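Local coordinates for tailspike protein (Siphovirus 9NA, PDB 3RIQ), which binds lipopolysaccharide, the phage's receptor on Salmonella, and cleaves it as an endorhamnosidase, through a right-handed beta-helix domain, at the interface of chains A and B. Sequence-based numbering; all coordinates share one arbitrary frame. Chains: chain A/B, Tailspike protein.

The interface of chains A and B. Residues chain A 501-503, 521, 525; chain B 515, 531-534.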
# COMPACT_ATOMS: atom_id res chain seq x y z
N VAL A 501 -22.47 44.45 -21.62
CA VAL A 501 -22.40 45.13 -22.92
C VAL A 501 -21.19 46.05 -22.94
O VAL A 501 -20.71 46.51 -21.90
CB VAL A 501 -23.71 45.85 -23.29
CG1 VAL A 501 -24.92 45.01 -22.93
CG2 VAL A 501 -23.79 47.17 -22.65
N ALA A 502 -20.68 46.31 -24.15
CA ALA A 502 -19.49 47.17 -24.25
C ALA A 502 -19.80 48.61 -23.84
O ALA A 502 -20.91 49.13 -24.08
CB ALA A 502 -18.88 47.10 -25.63
N GLU A 503 -18.81 49.24 -23.22
CA GLU A 503 -18.95 50.61 -22.72
C GLU A 503 -18.84 51.70 -23.79
O GLU A 503 -19.18 52.86 -23.54
CB GLU A 503 -17.87 50.85 -21.64
CG GLU A 503 -18.06 49.92 -20.44
CD GLU A 503 -16.92 49.96 -19.44
OE1 GLU A 503 -16.15 50.94 -19.48
OE2 GLU A 503 -16.80 49.01 -18.63
N PHE A 521 -22.68 50.71 -25.87
CA PHE A 521 -23.11 52.11 -25.72
C PHE A 521 -22.32 53.07 -26.60
O PHE A 521 -21.09 53.04 -26.60
CB PHE A 521 -23.01 52.54 -24.26
CG PHE A 521 -24.03 51.89 -23.36
CD1 PHE A 521 -23.69 50.78 -22.56
CD2 PHE A 521 -25.34 52.37 -23.32
CE1 PHE A 521 -24.65 50.17 -21.72
CE2 PHE A 521 -26.31 51.76 -22.49
CZ PHE A 521 -25.96 50.66 -21.69
N ASP A 525 -24.26 57.60 -24.87
CA ASP A 525 -24.94 56.53 -24.11
C ASP A 525 -26.10 55.84 -24.84
O ASP A 525 -26.92 55.19 -24.18
CB ASP A 525 -25.47 57.06 -22.77
CG ASP A 525 -24.36 57.38 -21.79
OD1 ASP A 525 -23.39 56.60 -21.71
OD2 ASP A 525 -24.50 58.42 -21.09
N SER B 515 -22.90 49.08 -17.24
CA SER B 515 -22.77 48.63 -18.63
C SER B 515 -23.30 47.21 -18.81
O SER B 515 -22.60 46.30 -19.31
CB SER B 515 -21.34 48.81 -19.14
OG SER B 515 -21.33 48.91 -20.56
N ALA B 531 -31.57 49.05 -19.13
CA ALA B 531 -30.13 49.24 -19.40
C ALA B 531 -29.49 50.00 -18.27
O ALA B 531 -29.92 51.12 -17.97
CB ALA B 531 -29.95 50.01 -20.67
N LYS B 532 -28.44 49.41 -17.69
CA LYS B 532 -27.62 50.09 -16.70
C LYS B 532 -26.39 50.64 -17.44
O LYS B 532 -25.53 49.89 -17.87
CB LYS B 532 -27.23 49.12 -15.58
CG LYS B 532 -26.55 49.83 -14.38
CD LYS B 532 -26.33 48.89 -13.20
CE LYS B 532 -25.80 49.67 -11.97
NZ LYS B 532 -25.78 48.84 -10.71
N LYS B 533 -26.36 51.95 -17.63
CA LYS B 533 -25.32 52.61 -18.43
C LYS B 533 -23.93 52.52 -17.78
O LYS B 533 -23.81 52.12 -16.63
CB LYS B 533 -25.73 54.07 -18.67
CG LYS B 533 -26.92 54.23 -19.63
CD LYS B 533 -27.31 55.72 -19.80
CE LYS B 533 -28.36 56.15 -18.78
NZ LYS B 533 -28.58 57.67 -18.65
N PRO B 534 -22.88 52.91 -18.53
CA PRO B 534 -21.53 52.88 -17.96
C PRO B 534 -21.35 53.75 -16.69
O PRO B 534 -20.48 53.44 -15.86
CB PRO B 534 -20.66 53.38 -19.11
CG PRO B 534 -21.40 52.88 -20.35
CD PRO B 534 -22.86 53.13 -19.99
O HOH W 1 -19.65 45.18 -19.64
O HOH W 2 -25.80 58.71 -18.64
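The carbonyl oxygen of A:Val501 is gripped across the subunit boundary by the side-chain hydroxyl of B:Ser515, whose OG gives it a hydrogen bond of 2.8 Å. The hydroxyl stands above the carbonyl plane, well away from the lone-pair direction, and a water shared with the B:Ser515 carbonyl reaches the same A:Val501 oxygen. In return, A:Val501 N donates to B:Ser515 O at 3.0 Å, and this bond is nearly straight (170° at the hydrogen). The two residues form a reciprocal pair: A:Val501 offers its backbone N-H and carbonyl, B:Ser515 its side-chain hydroxyl and carbonyl. B:Ser515 OG lies anti to its own backbone N (chi1 -156°), which turns the hydroxyl toward A:Val501 and also brings it to 3.4 Å from CG of A:Glu503, whose extended side chain runs past the serine.

Beside this polar pair, the phenyl ring of A:Phe521 illustrates how a flat group is received by a partner subunit. B:Pro534 lays its CD over one face, displaced toward the rim, 3.6 Å from A:Phe521 CD1, in a CH-pi contact. B:Lys533 covers the same side of the ring farther along, its CG just beyond the rim, 3.8 Å from A:Phe521 CE2; the two side chains run roughly perpendicular.

Farther along, CD of B:Lys533 packs 3.7 Å from CB of A:Asp525. Beyond it, the bend at the third torsion (chi3 -91°) sets the direction of CE and the ammonium NZ, which meets a bridging water. The opposite charges do not touch: A:Asp525 OD2 and B:Lys533 NZ are 4.8 Å apart, joined through that water, so any electrostatic attraction is probably softened by solvent.

Hydrogen bonding, ring packing and a water bridge thus tie neighbouring copies together near their C-terminal ends. In the deposited trimer, as expected for a P22-like tailspike, this patch probably helps hold the subunits together at the end of the spike.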